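Local coordinates for protein ectonucleoside triphosphate diphosphohydrolase 4 (Homo sapiens, PDB 6WG5) that belongs to the GDA1/CD39 (nucleoside phosphatase) family and is built on the two-lobed fold of the actin-like ATPase clan, at residues 183-187 with 471-475; 220-226 with 381-387; 387-391 with 467-471; 398-402 with 463-468. All blocks are in the same frame, centred on the assembly; numbering follows the deposited sequence.

Contact 1. Residues 183-187 with 471-475; sequences INFVL and QVYDK
This is a buried, mainly apolar contact between the C-terminal turn of helix 172-186 and a tight turn in the loop that links strand 466-468 to helix 479-487. Residues 183-186 are helical, and Leu187 N donates to Ile183 O at 3.0 Å. Facing them, Val472 to Lys475 form a type I' beta turn. Tyr473 (phi/psi 49/41) and Asp474 (63/29) both take left-handed helical angles, and the outer residues pair twice: Val472 N to Lys475 O at 2.9 Å and Lys475 N to Val472 O at 3.0 Å. Such doubly bonded closure is what type I' turns provide at the tip of two-residue beta hairpins. The backbones stay apart, with the nearest alpha carbons, Ile183 CA and Val472 CA, 7.5 Å from each other, so side chains fill the gap. Val472 (chi1 t) sits at the centre: its CG1 lies 3.5 Å from Leu187 CD2 and 4.2 Å from Val186 CG2, while its CG2 is 4.1 Å from Ile183 CD1. Ile183 is tt, Val186 m and Leu187 mt. Tyr473 (chi1 m) turns a ring edge to Val186 O, CE2 lying 3.2 Å from that oxygen; Leu187 CD2 is 3.9 Å from Tyr473 CZ. The hydrogen bond that Val186 O accepts comes from Arg22 of helix 18-28, and Ile183 and Leu187 reach across to Tyr382 of strand 381-385.

Contact 2. Residues 220-226 with 381-387; sequences AGILDMG and FYGFSEF
Strands 221-225 and 381-385 run parallel, their axes 4.5 Å apart at closest approach, crossing at -21°. Gly221 pairs with Phe381, Ile222 with Tyr382, Leu223 with Gly383 and Asp224 with Phe384. The ladder is Tyr382 N to Gly221 O (2.9 Å), Leu223 N to Tyr382 O (2.7 Å) and Phe384 N to Leu223 O (2.8 Å). Ser385, at phi/psi 58/-124, turns the chain into helix 386-392, and Glu386 N donates to Met225 O at 3.0 Å. Ser385 OG donates to Asp224 OD1 at 2.8 Å. On the Ile222 face, Ile222 CG2 touches the Phe384 ring edge at CE2 (3.8 Å). On the Leu223 face, Phe387 (chi1 m) packs CE2 3.8 Å from Leu223 CB and 3.6 Å from Met225 CB, with Met225 SD 5.3 Å from its ring centroid, a Met-aromatic contact. Gly221 CA lies 4.1 Å from the Phe381 ring centroid, where a side chain would clash. Helix 172-186 covers the Ile222 face and helix 436-456 the Leu223 face, the layered alpha-beta-alpha build of an actin-like ATPase lobe.

Contact 3. Residues 387-391 with 467-471; sequences FYYCT and KTALQ
Tyr388, Thr468 and Leu470 bury the most surface where helix 386-392 meets the end of strand 466-468 and the residues after it. The backbones come close, Tyr388 CA to Thr468 CA being 4.9 Å. Tyr388 takes chi1 t and chi2 79°, which lays its ring alongside the departing chain: Tyr388 CD1 is 3.4 Å from Ala469 CA, and one face is covered by Leu470, whose CB lies 4.2 Å from the ring centroid, 20° off the normal, as a CH-pi contact. Leu470, with an off-well chi1 of -145° and chi2 p, brings CD1 against both tyrosines, 3.8 Å from Tyr388 CD2 and 3.4 Å from Tyr389 CE1. Helix 386-392 follows directly on strand 381-385, and strand 466-468 is the parallel neighbour of that strand, so this contact belongs to a beta-alpha-beta crossover whose long, largely helical connection includes helix 436-456. Thr468 (chi1 p) points toward the helix, placing CG2 3.1 Å from Phe387 O and 4.1 Å from Phe387 CB. Its OG1 accepts a hydrogen bond from the backbone N of Gly399. Beyond the contact, Tyr389 (chi1 m) stacks on His433, and the ring of Phe387 turns back to Leu223 and Met225.

Contact 4. Residues 398-402 with 463-468; sequences GGDYN and YKSLKT
Tyr401 has the most surface covered by the contact: with chi1 t and chi2 81° its CB packs 3.7 Å from Leu466 CD2 (Leu466 chi1 t, chi2 p), and its hydroxyl reaches out to hydrogen-bond His454 of helix 436-456. Asp400 (chi1 m) rests OD1 3.5 Å from Lys467 CG. Thr468, chi1 p, turns OG1 to accept Gly399 N at 3.0 Å. Asn402 (chi1 t) caps Lys405 N at the start of helix 403-414; its ND2 is 3.3 Å from Lys464 NZ, two donors that cannot bond each other. The backbones run in opposite directions, Thr468 N to Gly399 O at 2.8 Å and Tyr401 N to Leu466 O at 2.9 Å. Gly399 has phi/psi 109/-138, angles that suit glycine. Water 1 donates to Gly399 O (2.7 Å) and accepts from Thr468 OG1 (2.9 Å), while water 2 accepts from Leu466 N (2.9 Å). The two backbone bonds flank Asp400 and Lys467 as one non-hydrogen-bonded antiparallel bridge, by which a loop borders strand 466-468 at one edge of the sheet.

How the contacts relate
The centre of contact 2 is the nearest of the four to the chain centre, about 7 Å away. Strand 466-468 lies beside its strand 381-385: Gly383 N is 2.8 Å from Lys467 O and Gly383 O 2.8 Å from Ala469 N, both probable hydrogen bonds, so the strand used by contacts 3 and 4 belongs to the same sheet. These two share Lys467 and Thr468, with centres about 9 Å apart. Contact 1 continues along the chain from contact 3 at Gln471 and meets contact 2 from the helix side, Ile183 CD1 lying 3.7 Å from Phe384 CZ. The Met225 side chain is about 12 Å from an NAG of a protein-attached glycan, not a binding pocket.

Contact 1. Residues 183-187 with 471-475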
loop_
_atom_site.group_PDB
_atom_site.type_symbol
_atom_site.label_atom_id
_atom_site.label_comp_id
_atom_site.label_asym_id
_atom_site.label_seq_id
_atom_site.Cartn_x
_atom_site.Cartn_y
_atom_site.Cartn_z
ATOM N N ILE A 183 -8.628 0.922 2.391
ATOM C CA ILE A 183 -8.786 2.373 2.432
ATOM C C ILE A 183 -10.187 2.770 1.989
ATOM O O ILE A 183 -10.833 3.617 2.617
ATOM C CB ILE A 183 -7.702 3.061 1.579
ATOM C CG1 ILE A 183 -7.782 4.578 1.767
ATOM C CG2 ILE A 183 -7.842 2.694 0.101
ATOM C CD1 ILE A 183 -6.725 5.360 1.015
ATOM N N ASN A 184 -10.687 2.167 0.909
ATOM C CA ASN A 184 -12.007 2.536 0.414
ATOM C C ASN A 184 -13.100 2.127 1.388
ATOM O O ASN A 184 -14.152 2.772 1.445
ATOM C CB ASN A 184 -12.251 1.907 -0.955
ATOM C CG ASN A 184 -11.546 2.653 -2.063
ATOM O OD1 ASN A 184 -12.048 3.662 -2.561
ATOM N ND2 ASN A 184 -10.370 2.168 -2.451
ATOM N N PHE A 185 -12.872 1.070 2.163
ATOM C CA PHE A 185 -13.861 0.659 3.150
ATOM C C PHE A 185 -14.015 1.715 4.238
ATOM O O PHE A 185 -15.129 2.171 4.519
ATOM C CB PHE A 185 -13.469 -0.687 3.751
ATOM C CG PHE A 185 -14.460 -1.208 4.743
ATOM C CD1 PHE A 185 -15.707 -1.638 4.330
ATOM C CD2 PHE A 185 -14.145 -1.266 6.089
ATOM C CE1 PHE A 185 -16.624 -2.119 5.238
ATOM C CE2 PHE A 185 -15.057 -1.746 7.003
ATOM C CZ PHE A 185 -16.301 -2.174 6.577
ATOM N N VAL A 186 -12.905 2.122 4.859
ATOM C CA VAL A 186 -12.983 3.127 5.917
ATOM C C VAL A 186 -13.499 4.446 5.363
ATOM O O VAL A 186 -14.183 5.198 6.069
ATOM C CB VAL A 186 -11.613 3.303 6.608
ATOM C CG1 VAL A 186 -11.181 2.006 7.272
ATOM C CG2 VAL A 186 -10.557 3.776 5.619
ATOM N N LEU A 187 -13.190 4.750 4.102
ATOM C CA LEU A 187 -13.721 5.952 3.469
ATOM C C LEU A 187 -15.193 5.821 3.102
ATOM O O LEU A 187 -15.786 6.804 2.645
ATOM C CB LEU A 187 -12.909 6.287 2.216
ATOM C CG LEU A 187 -11.460 6.735 2.431
ATOM C CD1 LEU A 187 -10.804 7.036 1.094
ATOM C CD2 LEU A 187 -11.378 7.951 3.338
ATOM N N GLN A 471 -1.943 8.613 7.241
ATOM C CA GLN A 471 -3.022 7.778 7.739
ATOM C C GLN A 471 -4.345 8.359 7.261
ATOM O O GLN A 471 -4.403 9.464 6.714
ATOM C CB GLN A 471 -2.974 7.671 9.267
ATOM C CG GLN A 471 -2.791 8.993 9.989
ATOM C CD GLN A 471 -2.474 8.809 11.459
ATOM O OE1 GLN A 471 -1.956 7.770 11.869
ATOM N NE2 GLN A 471 -2.788 9.819 12.265
ATOM N N VAL A 472 -5.413 7.591 7.460
ATOM C CA VAL A 472 -6.757 7.975 7.048
ATOM C C VAL A 472 -7.656 7.928 8.274
ATOM O O VAL A 472 -7.667 6.931 9.004
ATOM C CB VAL A 472 -7.296 7.057 5.936
ATOM C CG1 VAL A 472 -8.659 7.537 5.464
ATOM C CG2 VAL A 472 -6.320 7.009 4.776
ATOM N N TYR A 473 -8.410 9.004 8.494
ATOM C CA TYR A 473 -9.227 9.139 9.699
ATOM C C TYR A 473 -8.399 8.824 10.941
ATOM O O TYR A 473 -8.853 8.151 11.871
ATOM C CB TYR A 473 -10.475 8.257 9.613
ATOM C CG TYR A 473 -11.431 8.663 8.506
ATOM C CD1 TYR A 473 -11.508 9.982 8.074
ATOM C CD2 TYR A 473 -12.251 7.728 7.889
ATOM C CE1 TYR A 473 -12.374 10.358 7.066
ATOM C CE2 TYR A 473 -13.122 8.098 6.877
ATOM C CZ TYR A 473 -13.177 9.414 6.470
ATOM O OH TYR A 473 -14.038 9.797 5.465
ATOM N N ASP A 474 -7.158 9.315 10.942
ATOM C CA ASP A 474 -6.261 9.229 12.094
ATOM C C ASP A 474 -5.923 7.785 12.452
ATOM O O ASP A 474 -5.650 7.471 13.613
ATOM C CB ASP A 474 -6.848 9.958 13.306
ATOM C CG ASP A 474 -6.945 11.458 13.091
ATOM O OD1 ASP A 474 -5.894 12.131 13.129
ATOM O OD2 ASP A 474 -8.071 11.963 12.883
ATOM N N LYS A 475 -5.923 6.896 11.459
ATOM C CA LYS A 475 -5.543 5.506 11.664
ATOM C C LYS A 475 -4.782 5.004 10.447
ATOM O O LYS A 475 -5.104 5.364 9.311
ATOM C CB LYS A 475 -6.767 4.615 11.916
ATOM C CG LYS A 475 -7.504 4.926 13.208
ATOM C CD LYS A 475 -8.624 3.931 13.467
ATOM C CE LYS A 475 -9.450 4.323 14.683
ATOM N NZ LYS A 475 -10.614 3.416 14.887
#

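Contact 2. Residues 220-226 with 381-387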
loop_
_atom_site.group_PDB
_atom_site.type_symbol
_atom_site.label_atom_id
_atom_site.label_comp_id
_atom_site.label_asym_id
_atom_site.label_seq_id
_atom_site.Cartn_x
_atom_site.Cartn_y
_atom_site.Cartn_z
ATOM N N ALA A 220 -11.189 5.525 -4.372
ATOM C CA ALA A 220 -9.936 6.259 -4.254
ATOM C C ALA A 220 -8.777 5.314 -4.540
ATOM O O ALA A 220 -8.659 4.261 -3.905
ATOM C CB ALA A 220 -9.792 6.876 -2.863
ATOM N N GLY A 221 -7.927 5.690 -5.497
ATOM C CA GLY A 221 -6.718 4.942 -5.755
ATOM C C GLY A 221 -5.662 5.214 -4.706
ATOM O O GLY A 221 -5.759 6.149 -3.911
ATOM N N ILE A 222 -4.633 4.371 -4.700
ATOM C CA ILE A 222 -3.541 4.490 -3.743
ATOM C C ILE A 222 -2.221 4.513 -4.500
ATOM O O ILE A 222 -1.989 3.685 -5.389
ATOM C CB ILE A 222 -3.559 3.358 -2.697
ATOM C CG1 ILE A 222 -3.680 1.994 -3.369
ATOM C CG2 ILE A 222 -4.710 3.573 -1.724
ATOM C CD1 ILE A 222 -3.655 0.816 -2.398
ATOM N N LEU A 223 -1.379 5.484 -4.166
ATOM C CA LEU A 223 0.004 5.553 -4.613
ATOM C C LEU A 223 0.898 5.398 -3.393
ATOM O O LEU A 223 0.701 6.089 -2.388
ATOM C CB LEU A 223 0.289 6.882 -5.314
ATOM C CG LEU A 223 -0.165 7.005 -6.763
ATOM C CD1 LEU A 223 -0.469 8.451 -7.098
ATOM C CD2 LEU A 223 0.915 6.464 -7.681
ATOM N N ASP A 224 1.868 4.492 -3.475
ATOM C CA ASP A 224 2.756 4.227 -2.349
ATOM C C ASP A 224 4.178 4.095 -2.867
ATOM O O ASP A 224 4.477 3.178 -3.637
ATOM C CB ASP A 224 2.335 2.960 -1.600
ATOM C CG ASP A 224 2.865 2.920 -0.180
ATOM O OD1 ASP A 224 3.885 3.582 0.096
ATOM O OD2 ASP A 224 2.258 2.225 0.663
ATOM N N MET A 225 5.046 5.008 -2.450
ATOM C CA MET A 225 6.460 4.971 -2.800
ATOM C C MET A 225 7.246 4.685 -1.529
ATOM O O MET A 225 7.373 5.555 -0.659
ATOM C CB MET A 225 6.905 6.285 -3.443
ATOM C CG MET A 225 8.386 6.319 -3.802
ATOM S SD MET A 225 8.881 7.843 -4.625
ATOM C CE MET A 225 8.061 7.670 -6.205
ATOM N N GLY A 226 7.761 3.468 -1.419
ATOM C CA GLY A 226 8.586 3.073 -0.299
ATOM C C GLY A 226 10.039 3.405 -0.541
ATOM O O GLY A 226 10.388 4.198 -1.420
ATOM N N PHE A 381 -6.785 10.117 -5.796
ATOM C CA PHE A 381 -5.740 9.228 -5.311
ATOM C C PHE A 381 -5.246 9.707 -3.956
ATOM O O PHE A 381 -5.251 10.904 -3.663
ATOM C CB PHE A 381 -4.550 9.162 -6.278
ATOM C CG PHE A 381 -4.769 8.258 -7.456
ATOM C CD1 PHE A 381 -4.200 6.995 -7.490
ATOM C CD2 PHE A 381 -5.535 8.671 -8.532
ATOM C CE1 PHE A 381 -4.392 6.159 -8.576
ATOM C CE2 PHE A 381 -5.731 7.841 -9.620
ATOM C CZ PHE A 381 -5.159 6.583 -9.641
ATOM N N TYR A 382 -4.817 8.753 -3.135
ATOM C CA TYR A 382 -4.061 9.029 -1.922
ATOM C C TYR A 382 -2.600 8.667 -2.154
ATOM O O TYR A 382 -2.299 7.652 -2.792
ATOM C CB TYR A 382 -4.605 8.239 -0.730
ATOM C CG TYR A 382 -5.800 8.874 -0.058
ATOM C CD1 TYR A 382 -5.686 9.458 1.198
ATOM C CD2 TYR A 382 -7.040 8.889 -0.677
ATOM C CE1 TYR A 382 -6.778 10.037 1.816
ATOM C CE2 TYR A 382 -8.137 9.469 -0.066
ATOM C CZ TYR A 382 -8.000 10.041 1.180
ATOM O OH TYR A 382 -9.093 10.619 1.788
ATOM N N GLY A 383 -1.699 9.500 -1.642
ATOM C CA GLY A 383 -0.267 9.268 -1.742
ATOM C C GLY A 383 0.316 8.981 -0.368
ATOM O O GLY A 383 0.144 9.767 0.565
ATOM N N PHE A 384 1.002 7.849 -0.261
ATOM C CA PHE A 384 1.552 7.387 1.004
ATOM C C PHE A 384 3.074 7.340 0.937
ATOM O O PHE A 384 3.682 7.474 -0.126
ATOM C CB PHE A 384 0.996 6.006 1.368
ATOM C CG PHE A 384 -0.483 6.001 1.627
ATOM C CD1 PHE A 384 -0.991 6.471 2.827
ATOM C CD2 PHE A 384 -1.366 5.526 0.672
ATOM C CE1 PHE A 384 -2.353 6.468 3.067
ATOM C CE2 PHE A 384 -2.724 5.521 0.908
ATOM C CZ PHE A 384 -3.219 5.993 2.107
ATOM N N SER A 385 3.681 7.152 2.110
ATOM C CA SER A 385 5.133 7.009 2.262
ATOM C C SER A 385 5.812 8.248 1.687
ATOM O O SER A 385 5.490 9.363 2.130
ATOM C CB SER A 385 5.555 5.674 1.650
ATOM O OG SER A 385 5.054 4.594 2.414
ATOM N N GLU A 386 6.736 8.116 0.731
ATOM C CA GLU A 386 7.507 9.267 0.268
ATOM C C GLU A 386 6.615 10.383 -0.259
ATOM O O GLU A 386 6.985 11.559 -0.170
ATOM C CB GLU A 386 8.495 8.832 -0.814
ATOM C CG GLU A 386 9.590 7.911 -0.309
ATOM C CD GLU A 386 10.474 8.574 0.728
ATOM O OE1 GLU A 386 10.615 9.815 0.681
ATOM O OE2 GLU A 386 11.025 7.855 1.592
ATOM N N PHE A 387 5.449 10.046 -0.817
ATOM C CA PHE A 387 4.537 11.088 -1.277
ATOM C C PHE A 387 4.162 12.036 -0.145
ATOM O O PHE A 387 3.923 13.225 -0.385
ATOM C CB PHE A 387 3.284 10.463 -1.889
ATOM C CG PHE A 387 3.517 9.842 -3.235
ATOM C CD1 PHE A 387 3.623 10.636 -4.366
ATOM C CD2 PHE A 387 3.629 8.467 -3.372
ATOM C CE1 PHE A 387 3.842 10.069 -5.610
ATOM C CE2 PHE A 387 3.847 7.895 -4.611
ATOM C CZ PHE A 387 3.951 8.698 -5.732
#

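Contact 3. Residues 387-391 with 467-471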
loop_
_atom_site.group_PDB
_atom_site.type_symbol
_atom_site.label_atom_id
_atom_site.label_comp_id
_atom_site.label_asym_id
_atom_site.label_seq_id
_atom_site.Cartn_x
_atom_site.Cartn_y
_atom_site.Cartn_z
ATOM N N PHE A 387 5.449 10.046 -0.817
ATOM C CA PHE A 387 4.537 11.088 -1.277
ATOM C C PHE A 387 4.162 12.036 -0.145
ATOM O O PHE A 387 3.923 13.225 -0.385
ATOM C CB PHE A 387 3.284 10.463 -1.889
ATOM C CG PHE A 387 3.517 9.842 -3.235
ATOM C CD1 PHE A 387 3.623 10.636 -4.366
ATOM C CD2 PHE A 387 3.629 8.467 -3.372
ATOM C CE1 PHE A 387 3.842 10.069 -5.610
ATOM C CE2 PHE A 387 3.847 7.895 -4.611
ATOM C CZ PHE A 387 3.951 8.698 -5.732
ATOM N N TYR A 388 4.111 11.536 1.089
ATOM C CA TYR A 388 3.854 12.383 2.245
ATOM C C TYR A 388 5.139 12.952 2.836
ATOM O O TYR A 388 5.195 14.141 3.167
ATOM C CB TYR A 388 3.097 11.592 3.314
ATOM C CG TYR A 388 2.722 12.414 4.524
ATOM C CD1 TYR A 388 1.626 13.264 4.494
ATOM C CD2 TYR A 388 3.463 12.341 5.697
ATOM C CE1 TYR A 388 1.275 14.017 5.598
ATOM C CE2 TYR A 388 3.121 13.092 6.807
ATOM C CZ TYR A 388 2.026 13.929 6.751
ATOM O OH TYR A 388 1.679 14.682 7.851
ATOM N N TYR A 389 6.176 12.124 2.975
ATOM C CA TYR A 389 7.429 12.595 3.556
ATOM C C TYR A 389 8.050 13.703 2.711
ATOM O O TYR A 389 8.633 14.651 3.250
ATOM C CB TYR A 389 8.405 11.429 3.707
ATOM C CG TYR A 389 7.892 10.299 4.570
ATOM C CD1 TYR A 389 7.148 10.552 5.714
ATOM C CD2 TYR A 389 8.150 8.976 4.239
ATOM C CE1 TYR A 389 6.679 9.521 6.505
ATOM C CE2 TYR A 389 7.684 7.938 5.024
ATOM C CZ TYR A 389 6.950 8.217 6.155
ATOM O OH TYR A 389 6.484 7.188 6.940
ATOM N N CYS A 390 7.932 13.607 1.387
ATOM C CA CYS A 390 8.538 14.594 0.503
ATOM C C CYS A 390 7.729 15.880 0.398
ATOM O O CYS A 390 8.258 16.881 -0.100
ATOM C CB CYS A 390 8.734 14.002 -0.893
ATOM S SG CYS A 390 10.032 12.743 -0.991
ATOM N N THR A 391 6.472 15.883 0.840
ATOM C CA THR A 391 5.672 17.102 0.860
ATOM C C THR A 391 5.580 17.732 2.241
ATOM O O THR A 391 5.397 18.948 2.339
ATOM C CB THR A 391 4.249 16.832 0.350
ATOM O OG1 THR A 391 3.638 15.796 1.131
ATOM C CG2 THR A 391 4.260 16.427 -1.117
ATOM N N LYS A 467 -4.095 13.482 -2.699
ATOM C CA LYS A 467 -3.899 13.852 -1.304
ATOM C C LYS A 467 -2.808 12.969 -0.727
ATOM O O LYS A 467 -2.973 11.748 -0.646
ATOM C CB LYS A 467 -5.185 13.707 -0.490
ATOM C CG LYS A 467 -5.090 14.375 0.874
ATOM C CD LYS A 467 -6.058 13.792 1.891
ATOM C CE LYS A 467 -7.506 14.102 1.547
ATOM N NZ LYS A 467 -8.368 14.098 2.766
ATOM N N THR A 468 -1.692 13.580 -0.347
ATOM C CA THR A 468 -0.642 12.856 0.346
ATOM C C THR A 468 -0.987 12.784 1.826
ATOM O O THR A 468 -1.530 13.734 2.397
ATOM C CB THR A 468 0.714 13.535 0.144
ATOM O OG1 THR A 468 0.731 14.799 0.818
ATOM C CG2 THR A 468 0.977 13.752 -1.337
ATOM N N ALA A 469 -0.690 11.645 2.442
ATOM C CA ALA A 469 -1.118 11.413 3.812
ATOM C C ALA A 469 -0.335 10.248 4.388
ATOM O O ALA A 469 0.203 9.410 3.658
ATOM C CB ALA A 469 -2.621 11.130 3.888
ATOM N N LEU A 470 -0.280 10.211 5.716
ATOM C CA LEU A 470 0.308 9.094 6.439
ATOM C C LEU A 470 -0.741 8.123 6.952
ATOM O O LEU A 470 -0.461 6.925 7.070
ATOM C CB LEU A 470 1.141 9.613 7.617
ATOM C CG LEU A 470 2.419 8.854 7.978
ATOM C CD1 LEU A 470 3.376 8.743 6.791
ATOM C CD2 LEU A 470 3.107 9.547 9.143
ATOM N N GLN A 471 -1.943 8.613 7.241
ATOM C CA GLN A 471 -3.022 7.778 7.739
ATOM C C GLN A 471 -4.345 8.359 7.261
ATOM O O GLN A 471 -4.403 9.464 6.714
ATOM C CB GLN A 471 -2.974 7.671 9.267
ATOM C CG GLN A 471 -2.791 8.993 9.989
ATOM C CD GLN A 471 -2.474 8.809 11.459
ATOM O OE1 GLN A 471 -1.956 7.770 11.869
ATOM N NE2 GLN A 471 -2.788 9.819 12.265
#

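Contact 4. Residues 398-402 with 463-468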
loop_
_atom_site.group_PDB
_atom_site.type_symbol
_atom_site.label_atom_id
_atom_site.label_comp_id
_atom_site.label_asym_id
_atom_site.label_seq_id
_atom_site.Cartn_x
_atom_site.Cartn_y
_atom_site.Cartn_z
ATOM N N GLY A 398 2.136 18.726 3.421
ATOM C CA GLY A 398 1.398 17.490 3.255
ATOM C C GLY A 398 -0.087 17.740 3.077
ATOM O O GLY A 398 -0.632 18.771 3.475
ATOM N N GLY A 399 -0.752 16.765 2.460
ATOM C CA GLY A 399 -2.172 16.872 2.194
ATOM C C GLY A 399 -2.469 17.056 0.720
ATOM O O GLY A 399 -1.843 16.412 -0.127
ATOM N N ASP A 400 -3.413 17.936 0.399
ATOM C CA ASP A 400 -3.783 18.161 -0.992
ATOM C C ASP A 400 -2.574 18.635 -1.788
ATOM O O ASP A 400 -1.957 19.653 -1.459
ATOM C CB ASP A 400 -4.918 19.179 -1.079
ATOM C CG ASP A 400 -6.220 18.651 -0.505
ATOM O OD1 ASP A 400 -6.322 17.425 -0.281
ATOM O OD2 ASP A 400 -7.147 19.462 -0.287
ATOM N N TYR A 401 -2.243 17.888 -2.834
ATOM C CA TYR A 401 -1.076 18.177 -3.652
ATOM C C TYR A 401 -1.384 19.269 -4.668
ATOM O O TYR A 401 -2.473 19.313 -5.245
ATOM C CB TYR A 401 -0.623 16.906 -4.369
ATOM C CG TYR A 401 0.478 17.108 -5.380
ATOM C CD1 TYR A 401 1.803 17.202 -4.981
ATOM C CD2 TYR A 401 0.195 17.188 -6.737
ATOM C CE1 TYR A 401 2.814 17.378 -5.899
ATOM C CE2 TYR A 401 1.202 17.365 -7.666
ATOM C CZ TYR A 401 2.509 17.459 -7.240
ATOM O OH TYR A 401 3.519 17.631 -8.154
ATOM N N ASN A 402 -0.413 20.157 -4.877
ATOM C CA ASN A 402 -0.504 21.200 -5.896
ATOM C C ASN A 402 0.874 21.342 -6.527
ATOM O O ASN A 402 1.825 21.757 -5.858
ATOM C CB ASN A 402 -0.973 22.525 -5.298
ATOM C CG ASN A 402 -1.043 23.633 -6.329
ATOM O OD1 ASN A 402 -0.034 24.259 -6.651
ATOM N ND2 ASN A 402 -2.237 23.883 -6.852
ATOM N N TYR A 463 -3.193 18.283 -12.012
ATOM C CA TYR A 463 -4.020 17.339 -11.269
ATOM C C TYR A 463 -4.308 17.874 -9.871
ATOM O O TYR A 463 -3.394 18.262 -9.140
ATOM C CB TYR A 463 -3.325 15.979 -11.187
ATOM C CG TYR A 463 -4.236 14.854 -10.747
ATOM C CD1 TYR A 463 -4.067 14.236 -9.515
ATOM C CD2 TYR A 463 -5.270 14.412 -11.564
ATOM C CE1 TYR A 463 -4.898 13.209 -9.110
ATOM C CE2 TYR A 463 -6.107 13.387 -11.167
ATOM C CZ TYR A 463 -5.915 12.788 -9.940
ATOM O OH TYR A 463 -6.746 11.767 -9.542
ATOM N N LYS A 464 -5.588 17.889 -9.500
ATOM C CA LYS A 464 -6.026 18.491 -8.248
ATOM C C LYS A 464 -6.562 17.484 -7.243
ATOM O O LYS A 464 -6.991 17.891 -6.158
ATOM C CB LYS A 464 -7.108 19.549 -8.521
ATOM C CG LYS A 464 -6.641 20.739 -9.351
ATOM C CD LYS A 464 -5.632 21.604 -8.596
ATOM C CE LYS A 464 -4.699 22.352 -9.542
ATOM N NZ LYS A 464 -3.269 21.999 -9.292
ATOM N N SER A 465 -6.538 16.187 -7.556
ATOM C CA SER A 465 -7.221 15.183 -6.748
ATOM C C SER A 465 -6.263 14.209 -6.068
ATOM O O SER A 465 -6.671 13.100 -5.708
ATOM C CB SER A 465 -8.222 14.422 -7.613
ATOM O OG SER A 465 -9.084 15.321 -8.283
ATOM N N LEU A 466 -5.004 14.592 -5.880
ATOM C CA LEU A 466 -4.060 13.800 -5.101
ATOM C C LEU A 466 -3.983 14.359 -3.689
ATOM O O LEU A 466 -3.820 15.570 -3.504
ATOM C CB LEU A 466 -2.666 13.802 -5.733
ATOM C CG LEU A 466 -1.580 13.142 -4.872
ATOM C CD1 LEU A 466 -1.850 11.653 -4.720
ATOM C CD2 LEU A 466 -0.190 13.378 -5.443
ATOM N N LYS A 467 -4.095 13.482 -2.699
ATOM C CA LYS A 467 -3.899 13.852 -1.304
ATOM C C LYS A 467 -2.808 12.969 -0.727
ATOM O O LYS A 467 -2.973 11.748 -0.646
ATOM C CB LYS A 467 -5.185 13.707 -0.490
ATOM C CG LYS A 467 -5.090 14.375 0.874
ATOM C CD LYS A 467 -6.058 13.792 1.891
ATOM C CE LYS A 467 -7.506 14.102 1.547
ATOM N NZ LYS A 467 -8.368 14.098 2.766
ATOM N N THR A 468 -1.692 13.580 -0.347
ATOM C CA THR A 468 -0.642 12.856 0.346
ATOM C C THR A 468 -0.987 12.784 1.826
ATOM O O THR A 468 -1.530 13.734 2.397
ATOM C CB THR A 468 0.714 13.535 0.144
ATOM O OG1 THR A 468 0.731 14.799 0.818
ATOM C CG2 THR A 468 0.977 13.752 -1.337
HETATM O O HOH W 1 0.695 17.228 -0.749
HETATM O O HOH W 2 -3.579 17.051 -6.512
HETATM O O HOH W 3 -0.193 23.419 -9.452
#